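Uncharacterized protein (Bacteroides dorei DSM 17855, PDB 5TGF) is a putative serine beta-lactamase-like hydrolase of the beta-lactamase family, which also binds calcium, and whose natural substrate is not established. Local coordinates at residues G24-K35 and D300-Q311; V67-T75 and A155-M163. One frame throughout, in Å; residues are numbered along the deposited sequence.

Contact 1. Residues G24-K35 and D300-Q311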
loop_
_atom_site.group_PDB
_atom_site.type_symbol
_atom_site.label_atom_id
_atom_site.label_comp_id
_atom_site.label_asym_id
_atom_site.label_seq_id
_atom_site.Cartn_x
_atom_site.Cartn_y
_atom_site.Cartn_z
ATOM N N GLY A 24 -13.274 -8.263 -20.931
ATOM C CA GLY A 24 -12.622 -7.028 -21.311
ATOM C C GLY A 24 -12.391 -6.037 -20.154
ATOM O O GLY A 24 -12.092 -4.877 -20.391
ATOM N N TYR A 25 -12.553 -6.486 -18.915
ATOM C CA TYR A 25 -12.264 -5.625 -17.773
ATOM C C TYR A 25 -10.793 -5.183 -17.745
ATOM O O TYR A 25 -10.498 -4.069 -17.316
ATOM C CB TYR A 25 -12.562 -6.316 -16.460
ATOM C CG TYR A 25 -13.970 -6.842 -16.238
ATOM C CD1 TYR A 25 -15.071 -6.247 -16.804
ATOM C CD2 TYR A 25 -14.169 -7.886 -15.348
ATOM C CE1 TYR A 25 -16.353 -6.711 -16.513
ATOM C CE2 TYR A 25 -15.426 -8.384 -15.101
ATOM C CZ TYR A 25 -16.512 -7.762 -15.654
ATOM O OH TYR A 25 -17.745 -8.285 -15.366
ATOM N N TYR A 26 -9.882 -6.108 -18.060
ATOM C CA TYR A 26 -8.460 -5.802 -18.242
ATOM C C TYR A 26 -7.950 -6.240 -19.637
ATOM O O TYR A 26 -8.450 -7.235 -20.169
ATOM C CB TYR A 26 -7.626 -6.563 -17.206
ATOM C CG TYR A 26 -8.045 -6.333 -15.782
ATOM C CD1 TYR A 26 -7.736 -5.146 -15.142
ATOM C CD2 TYR A 26 -8.678 -7.327 -15.050
ATOM C CE1 TYR A 26 -8.063 -4.937 -13.805
ATOM C CE2 TYR A 26 -9.028 -7.128 -13.724
ATOM C CZ TYR A 26 -8.746 -5.925 -13.111
ATOM O OH TYR A 26 -9.073 -5.759 -11.767
ATOM N N PRO A 27 -6.931 -5.546 -20.189
ATOM C CA PRO A 27 -6.319 -6.004 -21.447
ATOM C C PRO A 27 -5.301 -7.125 -21.217
ATOM O O PRO A 27 -4.934 -7.837 -22.145
ATOM C CB PRO A 27 -5.629 -4.737 -21.979
ATOM C CG PRO A 27 -5.346 -3.909 -20.778
ATOM C CD PRO A 27 -6.399 -4.239 -19.765
ATOM N N GLY A 28 -4.857 -7.278 -19.979
ATOM C CA GLY A 28 -3.815 -8.214 -19.622
ATOM C C GLY A 28 -3.667 -8.187 -18.112
ATOM O O GLY A 28 -4.259 -7.347 -17.441
ATOM N N GLY A 29 -2.852 -9.084 -17.585
ATOM C CA GLY A 29 -2.591 -9.155 -16.162
ATOM C C GLY A 29 -1.576 -10.222 -15.864
ATOM O O GLY A 29 -1.237 -11.028 -16.747
ATOM N N ALA A 30 -1.140 -10.306 -14.615
ATOM C CA ALA A 30 -0.258 -11.396 -14.225
ATOM C C ALA A 30 -0.407 -11.659 -12.741
ATOM O O ALA A 30 -0.654 -10.732 -11.957
ATOM C CB ALA A 30 1.205 -11.083 -14.549
ATOM N N ILE A 31 -0.186 -12.911 -12.357
ATOM C CA ILE A 31 -0.242 -13.294 -10.958
ATOM C C ILE A 31 0.912 -14.213 -10.574
ATOM O O ILE A 31 1.438 -14.978 -11.419
ATOM C CB ILE A 31 -1.586 -13.938 -10.649
ATOM C CG1 ILE A 31 -1.735 -14.115 -9.150
ATOM C CG2 ILE A 31 -1.752 -15.251 -11.383
ATOM C CD1 ILE A 31 -3.165 -14.200 -8.715
ATOM N N CYS A 32 1.326 -14.101 -9.317
ATOM C CA CYS A 32 2.266 -15.050 -8.686
ATOM C C CYS A 32 1.810 -15.345 -7.260
ATOM O O CYS A 32 1.486 -14.406 -6.517
ATOM C CB CYS A 32 3.682 -14.484 -8.704
ATOM S SG CYS A 32 4.948 -15.613 -8.028
ATOM N N VAL A 33 1.714 -16.634 -6.914
ATOM C CA VAL A 33 1.325 -17.101 -5.569
ATOM C C VAL A 33 2.438 -17.996 -5.023
ATOM O O VAL A 33 2.846 -18.963 -5.692
ATOM C CB VAL A 33 -0.005 -17.898 -5.581
ATOM C CG1 VAL A 33 -0.356 -18.379 -4.180
ATOM C CG2 VAL A 33 -1.131 -17.082 -6.211
ATOM N N VAL A 34 2.933 -17.667 -3.835
ATOM C CA VAL A 34 4.041 -18.364 -3.227
ATOM C C VAL A 34 3.599 -18.890 -1.874
ATOM O O VAL A 34 2.989 -18.146 -1.085
ATOM C CB VAL A 34 5.246 -17.426 -3.023
ATOM C CG1 VAL A 34 6.445 -18.165 -2.430
ATOM C CG2 VAL A 34 5.643 -16.794 -4.354
ATOM N N LYS A 35 3.856 -20.179 -1.622
ATOM C CA LYS A 35 3.489 -20.791 -0.323
ATOM C C LYS A 35 4.707 -21.446 0.278
ATOM O O LYS A 35 5.404 -22.214 -0.400
ATOM C CB LYS A 35 2.362 -21.808 -0.449
ATOM C CG LYS A 35 2.052 -22.529 0.869
ATOM C CD LYS A 35 0.910 -23.516 0.684
ATOM C CE LYS A 35 0.218 -23.899 1.993
ATOM N NZ LYS A 35 1.116 -24.633 2.899
ATOM N N ASP A 300 -2.120 -19.230 5.948
ATOM C CA ASP A 300 -1.821 -20.024 4.735
ATOM C C ASP A 300 -0.325 -20.188 4.481
ATOM O O ASP A 300 0.060 -21.056 3.744
ATOM C CB ASP A 300 -2.407 -19.380 3.481
ATOM C CG ASP A 300 -3.926 -19.261 3.507
ATOM O OD1 ASP A 300 -4.548 -20.031 4.271
ATOM O OD2 ASP A 300 -4.477 -18.399 2.742
ATOM N N GLY A 301 0.491 -19.291 5.016
ATOM C CA GLY A 301 1.906 -19.197 4.664
ATOM C C GLY A 301 2.136 -18.688 3.236
ATOM O O GLY A 301 3.093 -19.097 2.573
ATOM N N VAL A 302 1.238 -17.818 2.776
ATOM C CA VAL A 302 1.174 -17.377 1.401
ATOM C C VAL A 302 1.527 -15.880 1.270
ATOM O O VAL A 302 1.127 -15.047 2.116
ATOM C CB VAL A 302 -0.245 -17.627 0.825
ATOM C CG1 VAL A 302 -0.493 -16.784 -0.381
ATOM C CG2 VAL A 302 -0.448 -19.099 0.458
ATOM N N TYR A 303 2.274 -15.545 0.222
ATOM C CA TYR A 303 2.209 -14.200 -0.341
ATOM C C TYR A 303 1.926 -14.258 -1.843
ATOM O O TYR A 303 2.240 -15.247 -2.511
ATOM C CB TYR A 303 3.438 -13.364 0.020
ATOM C CG TYR A 303 4.754 -13.896 -0.508
ATOM C CD1 TYR A 303 5.253 -13.447 -1.706
ATOM C CD2 TYR A 303 5.516 -14.800 0.225
ATOM C CE1 TYR A 303 6.435 -13.914 -2.220
ATOM C CE2 TYR A 303 6.748 -15.244 -0.258
ATOM C CZ TYR A 303 7.183 -14.796 -1.499
ATOM O OH TYR A 303 8.356 -15.220 -2.063
ATOM N N GLY A 304 1.168 -13.279 -2.338
ATOM C CA GLY A 304 0.856 -13.185 -3.738
ATOM C C GLY A 304 0.639 -11.768 -4.248
ATOM O O GLY A 304 0.381 -10.805 -3.482
ATOM N N PHE A 305 0.571 -11.662 -5.560
ATOM C CA PHE A 305 0.342 -10.359 -6.175
ATOM C C PHE A 305 -0.343 -10.594 -7.499
ATOM O O PHE A 305 0.145 -11.384 -8.327
ATOM C CB PHE A 305 1.656 -9.619 -6.356
ATOM C CG PHE A 305 1.508 -8.229 -6.937
ATOM C CD1 PHE A 305 0.512 -7.371 -6.474
ATOM C CD2 PHE A 305 2.457 -7.726 -7.806
ATOM C CE1 PHE A 305 0.409 -6.067 -6.923
ATOM C CE2 PHE A 305 2.360 -6.432 -8.280
ATOM C CZ PHE A 305 1.324 -5.602 -7.860
ATOM N N PHE A 306 -1.487 -9.945 -7.694
ATOM C CA PHE A 306 -2.098 -9.817 -9.023
ATOM C C PHE A 306 -1.888 -8.384 -9.513
ATOM O O PHE A 306 -2.269 -7.392 -8.821
ATOM C CB PHE A 306 -3.597 -10.142 -8.952
ATOM C CG PHE A 306 -4.366 -9.828 -10.199
ATOM C CD1 PHE A 306 -4.276 -10.653 -11.332
ATOM C CD2 PHE A 306 -5.243 -8.761 -10.240
ATOM C CE1 PHE A 306 -5.042 -10.382 -12.466
ATOM C CE2 PHE A 306 -5.980 -8.480 -11.364
ATOM C CZ PHE A 306 -5.859 -9.280 -12.496
ATOM N N ILE A 307 -1.304 -8.258 -10.713
ATOM C CA ILE A 307 -1.033 -6.945 -11.305
ATOM C C ILE A 307 -1.812 -6.791 -12.620
ATOM O O ILE A 307 -1.885 -7.709 -13.455
ATOM C CB ILE A 307 0.469 -6.686 -11.490
ATOM C CG1 ILE A 307 0.746 -5.213 -11.756
ATOM C CG2 ILE A 307 1.057 -7.577 -12.573
ATOM C CD1 ILE A 307 2.245 -4.895 -11.821
ATOM N N ALA A 308 -2.453 -5.634 -12.761
ATOM C CA ALA A 308 -3.297 -5.303 -13.859
ATOM C C ALA A 308 -3.792 -3.868 -13.676
ATOM O O ALA A 308 -3.621 -3.292 -12.596
ATOM C CB ALA A 308 -4.481 -6.261 -13.939
ATOM N N HIS A 309 -4.390 -3.315 -14.722
ATOM C CA HIS A 309 -4.955 -1.956 -14.678
ATOM C C HIS A 309 -6.285 -1.980 -15.429
ATOM O O HIS A 309 -6.342 -2.197 -16.630
ATOM C CB HIS A 309 -4.002 -0.903 -15.259
ATOM C CG HIS A 309 -4.413 0.511 -14.965
ATOM N ND1 HIS A 309 -5.624 1.040 -15.377
ATOM C CD2 HIS A 309 -3.817 1.480 -14.233
ATOM C CE1 HIS A 309 -5.740 2.278 -14.916
ATOM N NE2 HIS A 309 -4.671 2.558 -14.205
ATOM N N VAL A 310 -7.363 -1.758 -14.702
ATOM C CA VAL A 310 -8.736 -1.804 -15.276
ATOM C C VAL A 310 -8.845 -0.837 -16.453
ATOM O O VAL A 310 -8.171 0.224 -16.507
ATOM C CB VAL A 310 -9.804 -1.510 -14.163
ATOM C CG1 VAL A 310 -9.805 -0.016 -13.827
ATOM C CG2 VAL A 310 -11.200 -1.984 -14.549
ATOM N N GLN A 311 -9.643 -1.228 -17.435
ATOM C CA GLN A 311 -10.057 -0.280 -18.475
ATOM C C GLN A 311 -11.475 0.141 -18.210
ATOM O O GLN A 311 -12.314 -0.683 -17.843
ATOM C CB GLN A 311 -9.854 -0.780 -19.916
ATOM C CG GLN A 311 -10.408 -2.128 -20.333
ATOM C CD GLN A 311 -9.598 -2.791 -21.496
ATOM O OE1 GLN A 311 -8.797 -2.133 -22.201
ATOM N NE2 GLN A 311 -9.813 -4.109 -21.699
HETATM O O HOH W 1 -14.036 -2.815 -19.517
HETATM O O HOH W 2 -4.148 -4.559 -17.328
#

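Contact 2. Residues V67-T75 and A155-M163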
loop_
_atom_site.group_PDB
_atom_site.type_symbol
_atom_site.label_atom_id
_atom_site.label_comp_id
_atom_site.label_asym_id
_atom_site.label_seq_id
_atom_site.Cartn_x
_atom_site.Cartn_y
_atom_site.Cartn_z
ATOM N N VAL A 67 9.726 2.273 2.806
ATOM C CA VAL A 67 10.836 3.206 2.613
ATOM C C VAL A 67 11.005 4.059 3.891
ATOM O O VAL A 67 12.111 4.214 4.419
ATOM C CB VAL A 67 10.612 4.112 1.391
ATOM C CG1 VAL A 67 11.710 5.160 1.273
ATOM C CG2 VAL A 67 10.544 3.299 0.112
ATOM N N ILE A 68 9.891 4.570 4.410
ATOM C CA ILE A 68 9.902 5.354 5.631
ATOM C C ILE A 68 10.368 4.507 6.839
ATOM O O ILE A 68 11.170 4.980 7.650
ATOM C CB ILE A 68 8.532 6.017 5.903
ATOM C CG1 ILE A 68 8.157 6.950 4.748
ATOM C CG2 ILE A 68 8.507 6.713 7.275
ATOM C CD1 ILE A 68 6.733 7.456 4.821
ATOM N N GLY A 69 9.914 3.264 6.923
ATOM C CA GLY A 69 10.426 2.355 7.937
ATOM C C GLY A 69 11.957 2.156 7.866
ATOM O O GLY A 69 12.626 2.025 8.902
ATOM N N ALA A 70 12.518 2.107 6.681
ATOM C CA ALA A 70 13.982 1.963 6.546
ATOM C C ALA A 70 14.735 3.230 7.035
ATOM O O ALA A 70 15.843 3.153 7.594
ATOM C CB ALA A 70 14.355 1.609 5.125
ATOM N N VAL A 71 14.095 4.377 6.897
ATOM C CA VAL A 71 14.625 5.619 7.428
ATOM C C VAL A 71 14.506 5.648 8.944
ATOM O O VAL A 71 15.457 6.029 9.648
ATOM C CB VAL A 71 13.917 6.841 6.774
ATOM C CG1 VAL A 71 14.341 8.141 7.424
ATOM C CG2 VAL A 71 14.198 6.856 5.283
ATOM N N VAL A 72 13.363 5.221 9.473
ATOM C CA VAL A 72 13.185 5.117 10.911
ATOM C C VAL A 72 14.256 4.204 11.530
ATOM O O VAL A 72 14.743 4.486 12.608
ATOM C CB VAL A 72 11.781 4.629 11.266
ATOM C CG1 VAL A 72 11.691 4.113 12.706
ATOM C CG2 VAL A 72 10.770 5.744 10.993
ATOM N N ASP A 73 14.583 3.126 10.845
ATOM C CA ASP A 73 15.610 2.202 11.307
ATOM C C ASP A 73 17.018 2.850 11.396
ATOM O O ASP A 73 17.832 2.416 12.200
ATOM C CB ASP A 73 15.655 0.958 10.404
ATOM C CG ASP A 73 14.467 0.006 10.629
ATOM O OD1 ASP A 73 13.678 0.211 11.577
ATOM O OD2 ASP A 73 14.299 -0.944 9.831
ATOM N N ARG A 74 17.295 3.832 10.549
ATOM C CA ARG A 74 18.651 4.414 10.356
ATOM C C ARG A 74 18.876 5.808 10.990
ATOM O O ARG A 74 19.980 6.341 10.905
ATOM C CB ARG A 74 18.947 4.562 8.864
ATOM C CG ARG A 74 19.280 3.282 8.154
ATOM C CD ARG A 74 19.228 3.503 6.651
ATOM N NE ARG A 74 19.684 2.337 5.906
ATOM C CZ ARG A 74 19.002 1.214 5.787
ATOM N NH1 ARG A 74 17.800 1.078 6.342
ATOM N NH2 ARG A 74 19.514 0.221 5.083
ATOM N N THR A 75 17.833 6.438 11.507
ATOM C CA THR A 75 17.907 7.841 11.950
ATOM C C THR A 75 17.150 7.990 13.265
ATOM O O THR A 75 16.598 7.035 13.779
ATOM C CB THR A 75 17.279 8.792 10.916
ATOM O OG1 THR A 75 15.884 8.493 10.791
ATOM C CG2 THR A 75 17.972 8.698 9.550
ATOM N N ALA A 155 4.409 12.632 5.452
ATOM C CA ALA A 155 5.216 11.523 5.973
ATOM C C ALA A 155 6.475 11.318 5.151
ATOM O O ALA A 155 7.580 11.191 5.707
ATOM C CB ALA A 155 4.407 10.219 6.038
ATOM N N GLY A 156 6.319 11.281 3.832
ATOM C CA GLY A 156 7.449 11.156 2.952
ATOM C C GLY A 156 8.473 12.287 3.104
ATOM O O GLY A 156 9.676 12.045 3.044
ATOM N N ARG A 157 7.991 13.527 3.248
ATOM C CA ARG A 157 8.874 14.679 3.410
ATOM C C ARG A 157 9.651 14.598 4.735
ATOM O O ARG A 157 10.816 15.014 4.791
ATOM C CB ARG A 157 8.085 15.969 3.350
ATOM C CG ARG A 157 8.910 17.253 3.455
ATOM C CD ARG A 157 9.886 17.418 2.338
ATOM N NE ARG A 157 10.771 18.570 2.605
ATOM C CZ ARG A 157 12.065 18.621 2.324
ATOM N NH1 ARG A 157 12.680 17.626 1.702
ATOM N NH2 ARG A 157 12.758 19.704 2.655
HETATM N N MSE A 158 9.050 14.034 5.777
HETATM C CA MSE A 158 9.748 13.922 7.048
HETATM C C MSE A 158 10.929 12.958 6.884
HETATM O O MSE A 158 12.027 13.234 7.398
HETATM C CB MSE A 158 8.863 13.474 8.195
HETATM C CG MSE A 158 7.765 14.467 8.584
HETATM SE SE MSE A 158 6.395 13.624 9.700
HETATM C CE MSE A 158 7.307 13.431 11.440
ATOM N N ALA A 159 10.743 11.892 6.088
ATOM C CA ALA A 159 11.827 10.946 5.830
ATOM C C ALA A 159 12.939 11.590 4.993
ATOM O O ALA A 159 14.138 11.361 5.264
ATOM C CB ALA A 159 11.303 9.670 5.186
ATOM N N GLU A 160 12.554 12.432 4.035
ATOM C CA GLU A 160 13.501 13.152 3.199
ATOM C C GLU A 160 14.432 14.032 4.058
ATOM O O GLU A 160 15.640 14.070 3.830
ATOM C CB GLU A 160 12.816 14.047 2.167
ATOM C CG GLU A 160 12.159 13.327 1.019
ATOM C CD GLU A 160 11.654 14.260 -0.082
ATOM O OE1 GLU A 160 11.531 15.492 0.135
ATOM O OE2 GLU A 160 11.384 13.769 -1.204
ATOM N N VAL A 161 13.845 14.768 4.986
ATOM C CA VAL A 161 14.605 15.628 5.878
ATOM C C VAL A 161 15.530 14.820 6.795
ATOM O O VAL A 161 16.678 15.181 6.989
ATOM C CB VAL A 161 13.661 16.573 6.646
ATOM C CG1 VAL A 161 14.390 17.341 7.754
ATOM C CG2 VAL A 161 13.041 17.534 5.660
ATOM N N ALA A 162 15.068 13.678 7.269
ATOM C CA ALA A 162 15.875 12.869 8.178
ATOM C C ALA A 162 17.101 12.281 7.488
ATOM O O ALA A 162 18.168 12.127 8.124
ATOM C CB ALA A 162 15.016 11.780 8.797
HETATM N N MSE A 163 16.988 12.006 6.186
HETATM C CA MSE A 163 18.087 11.451 5.415
HETATM C C MSE A 163 18.886 12.455 4.612
HETATM O O MSE A 163 19.909 12.099 4.026
HETATM C CB MSE A 163 17.551 10.428 4.403
HETATM C CG MSE A 163 16.867 9.249 5.065
HETATM SE SE MSE A 163 18.239 8.129 5.933
HETATM C CE MSE A 163 19.114 7.387 4.346
#

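Contact 1. Residues G24-K35 and D300-Q311
The ring of Tyr-26 lies against residues 306-310 of the partner segment. Its CB points away from that segment, but with CG anti to the carbonyl carbon (chi1 -55°) the ring swings back. Beyond CB, CG and CD1 lie under the single methyl of Ala-308, whose CB stands 3.9 Å from the ring centroid in a CH-pi contact. CD1 and CE1 run along the backbone, with His-309 C and Val-310 N at the ring edge, CE1 coming within 3.4 Å of Val-310 N. On the far side CE2 meets Phe-306 CZ at 4.0 Å, in an edge-to-face pair in which Phe-306 presents its edge to the tyrosine face; CZ and the tip, OH, are both nearest to Phe-306 CE2, OH at 4.1 Å. Nearby, Gln-311 N donates to Tyr-25 O, and its amide NE2 grips Gly-24 O at 2.7 Å from above the carbonyl plane.

From Ala-30 to Val-34 the backbones exchange six hydrogen bonds with Ile-307, Phe-305 and Tyr-303. Val-34 lays CB over the Tyr-303 ring, 3.8 Å from its centroid; Tyr-303 has CG between the backbone N and the carbonyl carbon (chi1 62°), which folds the ring over its cross-strand neighbour. Ala-30, Cys-32 and Tyr-303 face helix 207-218, whereas Val-33, Lys-35 and Phe-306 face helix 328-337, so mostly apolar residues suit both faces. Cys-32 O lies 3.1 Å from Gly-304 CA, where a CB would come similarly close, so lacking a side chain suits the site. This is an interior antiparallel pair, joining strands from near the chain's start and end, in the helix-flanked sheet of the serine beta-lactamase fold.

Contact 2. Residues V67-T75 and A155-M163
Val-71 sets both its methyls against Met-163, a selenomethionine, with CG2 3.6 Å from Met-163 CG. The same CG2 rests on Ala-159 CB at 4.0 Å, while CG1 meets Ala-162 CB at 3.9 Å. Small alanines on the facing helix let the branched valine settle between them. One turn earlier Ile-68 stretches out, CG1 over Ala-159 and CD1 ending on Ala-155 CB at 3.8 Å; its chain is extended (chi2 170°), which carries the tip that far. Leu-100 and Trp-79 also touch Ile-68.

The segments, from helices 60-74 and 150-163, run in roughly the same direction, 36° apart with axes 9.7 Å from each other, and pack in the helical part of the beta-lactamase fold without any hydrogen bond between them. Helix 60-74 starts just after Ser-58 of an SxxK pattern, consistent with the nucleophile helix of this family.

Farther along, Thr-75 makes two kinds of contact. CG2 meets Met-163 SE at 3.7 Å, the two side chains crossing at about a right angle, while OG1 donates to Val-71 O at 2.7 Å and is hydrogen-bonded to Leu-77 N. Val-71 O also accepts from Arg-74 N, and the two donors come from opposite faces of its plane. Val-72, Thr-75 and Leu-77 bind calcium in a structure of this protein, although no calcium is bound here.

Overall arrangement
Contact 1 and contact 2 lie on opposite sides of the chain's centre, their own centres about 30 Å apart and their nearest atoms about 15 Å, so they do not touch. Along the chain, contact 2 is nested within the loop closed by contact 1: strand 28-35 comes first, helices 60-74 and 150-163 come later, and strand 302-307 returns near the end to pair with it. The six-stranded antiparallel sheet is thus assembled from strands toward both ends of the chain (28-46 and 270-307), with the helical part inserted between. Contact 1 joins these ends within the sheet, and contact 2 joins two helices of the insertion, one of which carries Val-72 of the calcium site, with Thr-75 and Leu-77 following.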